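PDB 5JXF: Asp/Glu-specific dipeptidyl-peptidase from Flavobacterium psychrophilum, which removes dipeptides from the N-terminus of oligopeptides, cutting strictly after an aspartate or glutamate in the P1 position. Local coordinates for residues D146-A149 against Q150-G154; K357-A360 against I361-Q365; R562-M565 against K566-E570; I689-P693 against S694-N698. All coordinates share one frame; numbering follows the deposited sequence.

Contact 1 (D146-A149 against Q150-G154). Unlike the reference sequence in segment 150-154: Ile151 (reference Val).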
loop_
_atom_site.group_PDB
_atom_site.type_symbol
_atom_site.label_atom_id
_atom_site.label_comp_id
_atom_site.label_asym_id
_atom_site.label_seq_id
_atom_site.Cartn_x
_atom_site.Cartn_y
_atom_site.Cartn_z
ATOM N N ASP A 146 -8.700 -36.261 -29.568
ATOM C CA ASP A 146 -7.563 -36.991 -29.032
ATOM C C ASP A 146 -6.882 -37.817 -30.122
ATOM O O ASP A 146 -7.537 -38.576 -30.843
ATOM C CB ASP A 146 -7.999 -37.897 -27.886
ATOM C CG ASP A 146 -6.822 -38.473 -27.114
ATOM O OD1 ASP A 146 -5.744 -38.684 -27.715
ATOM O OD2 ASP A 146 -6.978 -38.716 -25.899
ATOM N N VAL A 147 -5.563 -37.671 -30.228
ATOM C CA VAL A 147 -4.787 -38.392 -31.235
ATOM C C VAL A 147 -3.506 -38.963 -30.639
ATOM O O VAL A 147 -2.507 -39.118 -31.341
ATOM C CB VAL A 147 -4.422 -37.484 -32.429
ATOM C CG1 VAL A 147 -5.666 -37.129 -33.242
ATOM C CG2 VAL A 147 -3.727 -36.236 -31.943
ATOM N N THR A 148 -3.546 -39.274 -29.342
ATOM C CA THR A 148 -2.395 -39.817 -28.624
ATOM C C THR A 148 -1.836 -41.064 -29.315
ATOM O O THR A 148 -0.658 -41.095 -29.684
ATOM C CB THR A 148 -2.750 -40.185 -27.170
ATOM O OG1 THR A 148 -3.418 -39.087 -26.536
ATOM C CG2 THR A 148 -1.494 -40.527 -26.389
ATOM N N ALA A 149 -2.680 -42.084 -29.484
ATOM C CA ALA A 149 -2.275 -43.338 -30.128
ATOM C C ALA A 149 -1.559 -43.095 -31.452
ATOM O O ALA A 149 -0.504 -43.667 -31.708
ATOM C CB ALA A 149 -3.485 -44.241 -30.348
ATOM N N GLN A 150 -2.118 -42.219 -32.275
ATOM C CA GLN A 150 -1.526 -41.927 -33.570
ATOM C C GLN A 150 -0.176 -41.222 -33.451
ATOM O O GLN A 150 0.689 -41.384 -34.308
ATOM C CB GLN A 150 -2.487 -41.087 -34.409
ATOM C CG GLN A 150 -3.954 -41.507 -34.278
ATOM C CD GLN A 150 -4.868 -40.784 -35.260
ATOM O OE1 GLN A 150 -4.472 -40.474 -36.388
ATOM N NE2 GLN A 150 -6.093 -40.493 -34.825
ATOM N N ILE A 151 0.012 -40.458 -32.381
ATOM C CA ILE A 151 1.227 -39.671 -32.224
ATOM C C ILE A 151 2.351 -40.511 -31.598
ATOM O O ILE A 151 3.493 -40.464 -32.061
ATOM C CB ILE A 151 0.957 -38.392 -31.377
ATOM C CG1 ILE A 151 -0.053 -37.480 -32.095
ATOM C CG2 ILE A 151 2.249 -37.638 -31.076
ATOM C CD1 ILE A 151 0.351 -37.028 -33.474
ATOM N N LEU A 152 2.030 -41.298 -30.573
ATOM C CA LEU A 152 3.034 -42.139 -29.912
ATOM C C LEU A 152 3.236 -43.467 -30.624
ATOM O O LEU A 152 3.868 -44.382 -30.090
ATOM C CB LEU A 152 2.649 -42.403 -28.458
ATOM C CG LEU A 152 2.548 -41.158 -27.583
ATOM C CD1 LEU A 152 2.226 -41.555 -26.155
ATOM C CD2 LEU A 152 3.847 -40.350 -27.661
ATOM N N ASP A 153 2.693 -43.573 -31.830
ATOM C CA ASP A 153 2.833 -44.789 -32.614
ATOM C C ASP A 153 4.300 -45.050 -32.957
ATOM O O ASP A 153 4.877 -44.400 -33.837
ATOM C CB ASP A 153 1.982 -44.696 -33.883
ATOM C CG ASP A 153 2.159 -45.893 -34.792
ATOM O OD1 ASP A 153 1.624 -46.974 -34.463
ATOM O OD2 ASP A 153 2.825 -45.746 -35.838
ATOM N N GLY A 154 4.903 -45.993 -32.235
ATOM C CA GLY A 154 6.249 -46.447 -32.532
ATOM C C GLY A 154 7.341 -45.762 -31.737
ATOM O O GLY A 154 8.522 -45.921 -32.034
#
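Ile151 bends back over Val147, one helical turn earlier, and its side chain can be followed outward atom by atom. CB faces two carbonyls of the preceding turn, 3.5 Å from Val147 O and slightly farther from Thr148 O. CG1 then presses close on Val147 O at 3.0 Å, because it lies beside the backbone N and anti to the carbonyl carbon (chi1 -63°). The same CG1 meets the CG2 methyl of Val147 at 3.9 Å, the two side chains crossing at a slant. CD1, at the tip, keeps only a distant touch on Val147 O, while Ile172 and Val175 of helix 162-178 and Tyr198 of strand 197-214 pack round the side chain. The turn these residues make is the whole of the short helix 148-151, with Val147 at its N-cap position and an Asx turn leading in: Asp146 OD1 takes the backbone N of Thr148 at 2.8 Å, nearly along its C-O bond. The syn side of that same oxygen receives Thr148 OG1 at 2.6 Å, and OG1 is also bonded to Tyr198 N of the neighbouring strand. With a valine in place of Thr148, Asp146 OD1 would probably lose one of its two donors and Tyr198 N would be left without this partner. The other branch, Thr148 CG2, runs alongside Leu152 and touches its CD1 at 3.9 Å. Thr148 O itself grips two amides: Leu152 N comes straight on, 2.8 Å away with an N-H...O angle of 172°, whereas Ile151 N reaches it from above the carbonyl plane, 2.9 Å away.

Contact 2 (K357-A360 against I361-Q365)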
loop_
_atom_site.group_PDB
_atom_site.type_symbol
_atom_site.label_atom_id
_atom_site.label_comp_id
_atom_site.label_asym_id
_atom_site.label_seq_id
_atom_site.Cartn_x
_atom_site.Cartn_y
_atom_site.Cartn_z
ATOM N N LYS A 357 7.055 -16.852 0.598
ATOM C CA LYS A 357 6.094 -16.600 1.672
ATOM C C LYS A 357 5.256 -17.827 2.024
ATOM O O LYS A 357 4.961 -18.068 3.195
ATOM C CB LYS A 357 5.174 -15.434 1.284
ATOM C CG LYS A 357 4.098 -15.122 2.304
ATOM C CD LYS A 357 3.344 -13.844 1.960
ATOM C CE LYS A 357 2.454 -13.407 3.119
ATOM N NZ LYS A 357 1.569 -14.514 3.584
ATOM N N SER A 358 4.895 -18.611 1.010
ATOM C CA SER A 358 4.027 -19.771 1.200
ATOM C C SER A 358 4.838 -21.042 1.400
ATOM O O SER A 358 4.274 -22.110 1.653
ATOM C CB SER A 358 3.088 -19.943 0.001
ATOM O OG SER A 358 3.829 -20.124 -1.193
ATOM N N ASN A 359 6.158 -20.901 1.282
ATOM C CA ASN A 359 7.113 -22.010 1.340
ATOM C C ASN A 359 6.710 -23.139 0.386
ATOM O O ASN A 359 6.479 -24.276 0.796
ATOM C CB ASN A 359 7.253 -22.521 2.784
ATOM C CG ASN A 359 8.157 -23.739 2.895
ATOM O OD1 ASN A 359 9.161 -23.846 2.185
ATOM N ND2 ASN A 359 7.808 -24.660 3.790
ATOM N N ALA A 360 6.605 -22.814 -0.897
ATOM C CA ALA A 360 6.203 -23.809 -1.878
ATOM C C ALA A 360 7.236 -24.922 -1.915
ATOM O O ALA A 360 6.896 -26.096 -2.054
ATOM C CB ALA A 360 6.033 -23.179 -3.247
ATOM N N ILE A 361 8.499 -24.540 -1.738
ATOM C CA ILE A 361 9.604 -25.483 -1.807
ATOM C C ILE A 361 9.474 -26.576 -0.748
ATOM O O ILE A 361 9.693 -27.755 -1.024
ATOM C CB ILE A 361 10.953 -24.764 -1.646
ATOM C CG1 ILE A 361 11.147 -23.735 -2.761
ATOM C CG2 ILE A 361 12.109 -25.760 -1.644
ATOM C CD1 ILE A 361 12.484 -22.988 -2.651
ATOM N N GLY A 362 9.101 -26.186 0.462
ATOM C CA GLY A 362 8.900 -27.145 1.531
ATOM C C GLY A 362 7.643 -27.952 1.289
ATOM O O GLY A 362 7.610 -29.159 1.524
ATOM N N LEU A 363 6.610 -27.271 0.808
ATOM C CA LEU A 363 5.332 -27.898 0.513
ATOM C C LEU A 363 5.486 -29.047 -0.458
ATOM O O LEU A 363 4.841 -30.086 -0.311
ATOM C CB LEU A 363 4.357 -26.872 -0.053
ATOM C CG LEU A 363 3.262 -26.465 0.921
ATOM C CD1 LEU A 363 3.878 -26.073 2.249
ATOM C CD2 LEU A 363 2.455 -25.321 0.348
ATOM N N LYS A 364 6.344 -28.858 -1.455
ATOM C CA LYS A 364 6.575 -29.899 -2.447
ATOM C C LYS A 364 7.495 -30.978 -1.892
ATOM O O LYS A 364 7.289 -32.163 -2.161
ATOM C CB LYS A 364 7.149 -29.308 -3.737
ATOM C CG LYS A 364 6.069 -28.860 -4.711
ATOM C CD LYS A 364 6.621 -28.391 -6.040
ATOM C CE LYS A 364 5.479 -27.973 -6.980
ATOM N NZ LYS A 364 4.580 -29.102 -7.352
ATOM N N GLN A 365 8.499 -30.566 -1.113
ATOM C CA GLN A 365 9.378 -31.516 -0.427
ATOM C C GLN A 365 8.551 -32.494 0.391
ATOM O O GLN A 365 8.789 -33.697 0.362
ATOM C CB GLN A 365 10.381 -30.796 0.480
ATOM C CG GLN A 365 11.676 -30.382 -0.202
ATOM C CD GLN A 365 12.362 -29.254 0.536
ATOM O OE1 GLN A 365 11.893 -28.821 1.585
ATOM N NE2 GLN A 365 13.467 -28.762 -0.009
#
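Asn359 folds its side-chain amide over Gly362 at the junction of two helices, closing helix 328-357 in a Schellman motif and N-capping helix 360-375. CG stands anti to the backbone N (chi1 176°), which carries the amide forward to the first turn of the new helix. There OD1 accepts Gly362 N at 2.9 Å, but the donor lies well above the amide's own plane (53° out of it) and the bond is bent. ND2 comes alongside, 3.5 Å from Gly362 CA; a CB at this position would collide with it, so glycine lets the amide lie this close. Leu363 leans on the backbone instead, with its CD1 3.5 Å from Asn359 O and CD2 near Ser358 O. Its own backbone N bonds back to Asn359 O, so one residue supplies both a side-chain and a main-chain acceptor to the opening turn. The side chains of Ile361 and Lys364 turn away to helix 295-325, meeting Val298, and Lys364 NZ goes on to the carbonyls of Glu291 and Leu293. Ser358 OG looks backward, bonded to Gly354 O in the helix that ends here. The next rung of the new helix is the bond from Lys364 N to Ala360 O, 2.9 Å long.

Contact 3 (R562-M565 against K566-E570)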
loop_
_atom_site.group_PDB
_atom_site.type_symbol
_atom_site.label_atom_id
_atom_site.label_comp_id
_atom_site.label_asym_id
_atom_site.label_seq_id
_atom_site.Cartn_x
_atom_site.Cartn_y
_atom_site.Cartn_z
ATOM N N ARG A 562 8.307 -35.609 -18.040
ATOM C CA ARG A 562 7.257 -36.373 -18.704
ATOM C C ARG A 562 6.851 -37.592 -17.869
ATOM O O ARG A 562 5.661 -37.892 -17.740
ATOM C CB ARG A 562 7.709 -36.810 -20.101
ATOM C CG ARG A 562 6.714 -37.705 -20.837
ATOM C CD ARG A 562 7.125 -37.951 -22.285
ATOM N NE ARG A 562 8.280 -38.844 -22.387
ATOM C CZ ARG A 562 9.519 -38.438 -22.646
ATOM N NH1 ARG A 562 9.765 -37.151 -22.843
ATOM N NH2 ARG A 562 10.514 -39.313 -22.714
ATOM N N ILE A 563 7.843 -38.278 -17.298
ATOM C CA ILE A 563 7.598 -39.486 -16.506
ATOM C C ILE A 563 7.049 -39.143 -15.128
ATOM O O ILE A 563 6.168 -39.831 -14.604
ATOM C CB ILE A 563 8.877 -40.313 -16.341
ATOM C CG1 ILE A 563 9.376 -40.796 -17.700
ATOM C CG2 ILE A 563 8.648 -41.502 -15.413
ATOM C CD1 ILE A 563 10.654 -41.596 -17.606
ATOM N N TYR A 564 7.579 -38.072 -14.549
ATOM C CA TYR A 564 7.109 -37.580 -13.263
ATOM C C TYR A 564 5.616 -37.258 -13.350
ATOM O O TYR A 564 4.856 -37.550 -12.423
ATOM C CB TYR A 564 7.914 -36.347 -12.841
ATOM C CG TYR A 564 7.699 -35.900 -11.412
ATOM C CD1 TYR A 564 7.264 -36.788 -10.433
ATOM C CD2 TYR A 564 7.918 -34.580 -11.047
ATOM C CE1 TYR A 564 7.064 -36.370 -9.130
ATOM C CE2 TYR A 564 7.720 -34.148 -9.754
ATOM C CZ TYR A 564 7.291 -35.042 -8.797
ATOM O OH TYR A 564 7.098 -34.599 -7.508
ATOM N N MET A 565 5.207 -36.671 -14.474
ATOM C CA MET A 565 3.805 -36.323 -14.714
ATOM C C MET A 565 2.931 -37.576 -14.741
ATOM O O MET A 565 1.920 -37.659 -14.042
ATOM C CB MET A 565 3.667 -35.549 -16.029
ATOM C CG MET A 565 2.304 -34.890 -16.263
ATOM S SD MET A 565 1.917 -33.627 -15.026
ATOM C CE MET A 565 0.533 -34.394 -14.186
ATOM N N LYS A 566 3.344 -38.552 -15.546
ATOM C CA LYS A 566 2.640 -39.831 -15.654
ATOM C C LYS A 566 2.546 -40.540 -14.308
ATOM O O LYS A 566 1.528 -41.154 -13.986
ATOM C CB LYS A 566 3.338 -40.732 -16.677
ATOM C CG LYS A 566 2.755 -42.134 -16.816
ATOM C CD LYS A 566 3.536 -42.936 -17.857
ATOM C CE LYS A 566 3.279 -44.428 -17.749
ATOM N NZ LYS A 566 1.851 -44.775 -17.977
ATOM N N ALA A 567 3.612 -40.446 -13.524
ATOM C CA ALA A 567 3.655 -41.079 -12.214
ATOM C C ALA A 567 2.563 -40.523 -11.318
ATOM O O ALA A 567 1.839 -41.273 -10.663
ATOM C CB ALA A 567 5.016 -40.884 -11.570
ATOM N N GLN A 568 2.446 -39.200 -11.302
ATOM C CA GLN A 568 1.466 -38.537 -10.454
ATOM C C GLN A 568 0.050 -38.850 -10.930
ATOM O O GLN A 568 -0.868 -38.988 -10.122
ATOM C CB GLN A 568 1.720 -37.027 -10.423
ATOM C CG GLN A 568 3.021 -36.650 -9.717
ATOM C CD GLN A 568 3.259 -35.151 -9.664
ATOM O OE1 GLN A 568 2.466 -34.392 -9.091
ATOM N NE2 GLN A 568 4.364 -34.716 -10.259
ATOM N N LEU A 569 -0.115 -38.986 -12.240
ATOM C CA LEU A 569 -1.405 -39.355 -12.806
ATOM C C LEU A 569 -1.839 -40.748 -12.340
ATOM O O LEU A 569 -3.029 -40.999 -12.144
ATOM C CB LEU A 569 -1.347 -39.295 -14.330
ATOM C CG LEU A 569 -1.588 -37.910 -14.936
ATOM C CD1 LEU A 569 -1.093 -37.829 -16.372
ATOM C CD2 LEU A 569 -3.062 -37.566 -14.871
ATOM N N GLU A 570 -0.872 -41.644 -12.149
ATOM C CA GLU A 570 -1.177 -43.019 -11.761
ATOM C C GLU A 570 -1.499 -43.148 -10.277
ATOM O O GLU A 570 -2.525 -43.712 -9.899
ATOM C CB GLU A 570 -0.013 -43.952 -12.104
ATOM C CG GLU A 570 0.282 -44.081 -13.586
ATOM C CD GLU A 570 1.364 -45.112 -13.876
ATOM O OE1 GLU A 570 1.996 -45.614 -12.918
ATOM O OE2 GLU A 570 1.596 -45.411 -15.067
#
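Gln568 lays its amide nitrogen on the ring of Tyr564, one turn back along helix 547-571. In this amide-over-ring contact NE2 stands 3.2 Å above the ring plane, over its centre, and is about as near to CZ as to either CE atom. The amide is not stacked flat, since its plane and that of the ring lie 46° apart. Tyr564 CG is anti to the backbone N (chi1 -169°), which swings the ring toward the glutamine; Gln568 meets it with an extended chain whose CG passes 3.4 Å from Tyr564 O. The apolar contact is slighter. Met565, bent at chi2 and chi3, brings its CE methyl to 4.2 Å from Leu569 CG. Main-chain bonds of the alpha-helix run throughout, from Lys566 N to Arg562 O, which is 3.3 Å long, through the shorter one from Ala567 N to Ile563 O to that from Leu569 N to Met565 O. Arg562 O has a second donor in Asn196 ND2. The ionic pair is on the exposed side: Lys566 NZ meets Glu570 OE2 at 3.0 Å, close to the line of its C-O bond, while OE1 is bonded to Tyr384 OH. Round the buried side, Phe371 of helix 360-375 meets the tyrosine ring edge to face, and Phe367 of that helix touches both Tyr564 and Gln568. Since the further bond of NE2, to Tyr292 O, is only weak, the electron-rich ring face probably helps to accommodate the partly positive end of this buried amide, whereas the full charges stay together at the surface.

Contact 4 (I689-P693 against S694-N698)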
loop_
_atom_site.group_PDB
_atom_site.type_symbol
_atom_site.label_atom_id
_atom_site.label_comp_id
_atom_site.label_asym_id
_atom_site.label_seq_id
_atom_site.Cartn_x
_atom_site.Cartn_y
_atom_site.Cartn_z
ATOM N N ILE A 689 2.749 -22.013 -10.539
ATOM C CA ILE A 689 3.686 -22.937 -9.893
ATOM C C ILE A 689 3.030 -23.561 -8.660
ATOM O O ILE A 689 3.216 -24.737 -8.366
ATOM C CB ILE A 689 4.990 -22.202 -9.495
ATOM C CG1 ILE A 689 5.640 -21.572 -10.731
ATOM C CG2 ILE A 689 5.953 -23.127 -8.739
ATOM C CD1 ILE A 689 6.011 -22.574 -11.805
ATOM N N HIS A 690 2.247 -22.749 -7.950
ATOM C CA HIS A 690 1.520 -23.206 -6.769
ATOM C C HIS A 690 0.216 -22.438 -6.642
ATOM O O HIS A 690 0.225 -21.209 -6.552
ATOM C CB HIS A 690 2.367 -23.024 -5.504
ATOM C CG HIS A 690 1.663 -23.410 -4.237
ATOM N ND1 HIS A 690 1.531 -22.548 -3.170
ATOM C CD2 HIS A 690 1.073 -24.569 -3.860
ATOM C CE1 HIS A 690 0.881 -23.156 -2.192
ATOM N NE2 HIS A 690 0.597 -24.385 -2.583
ATOM N N TYR A 691 -0.902 -23.159 -6.647
ATOM C CA TYR A 691 -2.213 -22.538 -6.499
ATOM C C TYR A 691 -2.689 -22.635 -5.042
ATOM O O TYR A 691 -2.773 -23.721 -4.487
ATOM C CB TYR A 691 -3.229 -23.193 -7.448
ATOM C CG TYR A 691 -4.609 -22.556 -7.424
ATOM C CD1 TYR A 691 -4.929 -21.510 -8.277
ATOM C CD2 TYR A 691 -5.587 -22.999 -6.544
ATOM C CE1 TYR A 691 -6.181 -20.932 -8.256
ATOM C CE2 TYR A 691 -6.838 -22.420 -6.518
ATOM C CZ TYR A 691 -7.127 -21.396 -7.372
ATOM O OH TYR A 691 -8.373 -20.821 -7.333
ATOM N N ASP A 692 -2.979 -21.492 -4.426
ATOM C CA ASP A 692 -3.544 -21.452 -3.071
ATOM C C ASP A 692 -4.894 -20.764 -3.184
ATOM O O ASP A 692 -4.967 -19.592 -3.547
ATOM C CB ASP A 692 -2.605 -20.717 -2.103
ATOM C CG ASP A 692 -3.161 -20.600 -0.661
ATOM O OD1 ASP A 692 -4.385 -20.688 -0.418
ATOM O OD2 ASP A 692 -2.338 -20.389 0.251
ATOM N N PRO A 693 -5.974 -21.502 -2.890
ATOM C CA PRO A 693 -7.351 -21.040 -3.125
ATOM C C PRO A 693 -7.797 -19.891 -2.220
ATOM O O PRO A 693 -8.770 -19.195 -2.540
ATOM C CB PRO A 693 -8.193 -22.292 -2.844
ATOM C CG PRO A 693 -7.339 -23.140 -1.957
ATOM C CD PRO A 693 -5.925 -22.883 -2.380
ATOM N N SER A 694 -7.111 -19.691 -1.100
ATOM C CA SER A 694 -7.559 -18.677 -0.182
ATOM C C SER A 694 -7.079 -17.297 -0.640
ATOM O O SER A 694 -7.649 -16.282 -0.236
ATOM C CB SER A 694 -7.081 -18.989 1.243
ATOM O OG SER A 694 -5.690 -18.806 1.355
ATOM N N ILE A 695 -6.055 -17.257 -1.499
ATOM C CA ILE A 695 -5.525 -15.975 -1.972
ATOM C C ILE A 695 -5.348 -15.842 -3.505
ATOM O O ILE A 695 -4.927 -14.797 -3.996
ATOM C CB ILE A 695 -4.158 -15.667 -1.302
ATOM C CG1 ILE A 695 -3.129 -16.765 -1.610
ATOM C CG2 ILE A 695 -4.312 -15.412 0.247
ATOM C CD1 ILE A 695 -1.708 -16.472 -1.015
ATOM N N CYS A 696 -5.652 -16.881 -4.269
ATOM C CA CYS A 696 -5.568 -16.748 -5.720
ATOM C C CYS A 696 -6.895 -16.278 -6.275
ATOM O O CYS A 696 -7.920 -16.910 -6.072
ATOM C CB CYS A 696 -5.135 -18.070 -6.363
ATOM S SG CYS A 696 -3.407 -18.419 -5.955
ATOM N N ARG A 697 -6.879 -15.129 -6.933
ATOM C CA ARG A 697 -8.088 -14.592 -7.519
ATOM C C ARG A 697 -7.800 -14.068 -8.911
ATOM O O ARG A 697 -6.703 -13.594 -9.193
ATOM C CB ARG A 697 -8.681 -13.447 -6.663
ATOM C CG ARG A 697 -9.072 -13.813 -5.251
ATOM C CD ARG A 697 -10.333 -14.675 -5.195
ATOM N NE ARG A 697 -10.771 -14.924 -3.816
ATOM C CZ ARG A 697 -10.293 -15.904 -3.052
ATOM N NH1 ARG A 697 -9.350 -16.730 -3.521
ATOM N NH2 ARG A 697 -10.745 -16.056 -1.813
ATOM N N ASN A 698 -8.800 -14.115 -9.785
ATOM C CA ASN A 698 -8.631 -13.472 -11.072
ATOM C C ASN A 698 -9.360 -12.140 -11.046
ATOM O O ASN A 698 -10.318 -11.975 -10.289
ATOM C CB ASN A 698 -9.127 -14.381 -12.217
ATOM C CG ASN A 698 -10.657 -14.476 -12.291
ATOM O OD1 ASN A 698 -11.328 -14.882 -11.329
ATOM N ND2 ASN A 698 -11.210 -14.098 -13.441
#
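Cys696 packs against both Tyr691 and Asp692 in the tight, inner half of this turn. Its CB lies 3.6 Å from Tyr691 CE1, and SG stands over one face of that ring, 4.6 Å from the centroid and 26° off the normal, a sulfur-aromatic contact. SG also accepts Asp692 N at 3.5 Å. Asp692 O closes the loop by taking Cys696 N, nearly in line with its carbonyl, and Ile695 N from above the carbonyl plane. NH1 of the buried Arg697 bridges Pro693 O (2.7 Å) and Cys696 O, while NE and NH2 hold Lys593 O and Gly594 O. The outer half is more open, with Ser694 exposed. Here Asp692, its CG anti to the backbone N (chi1 178°), offers OD1 to Ser694 N in an Asx turn, 3.0 Å, and to Ser694 OG at 2.9 Å, both arriving from the same face of the carboxylate. An alanine in place of Asp692 removes OD1, and Ser694 N and OG are likely to lose their shared acceptor, leaving the serine hydroxyl free to turn. This tied turn belongs to the loop joining strands 673-680 and 698-702, beside the substrate site: the Cys696 side chain is about 7 Å from that of Arg680, which by similarity recognises the acidic P1 residue.

All four contacts are local; contact 2 is at the surface, and contacts 1, 3 and 4 are partly buried. Contacts 2 and 3 concern the helical part: contact 2 starts helix 360-375, and contact 3 packs one face of helix 547-571 against that same helix. Contact 1 begins a short helix after strand 138-146, some 18 Å from contact 3 between centres. Contact 4 is a helix-free loop and lies nearest both the chain's centre and the bound dipeptide. Contacts 2 and 4 touch, with Leu363 CD2 packed 3.6 Å from His690 NE2. Acid side chains hold backbone turns in contacts 1 and 4, an asparagine does so in contact 2, and contact 3 relies on ring, amide and ion pair.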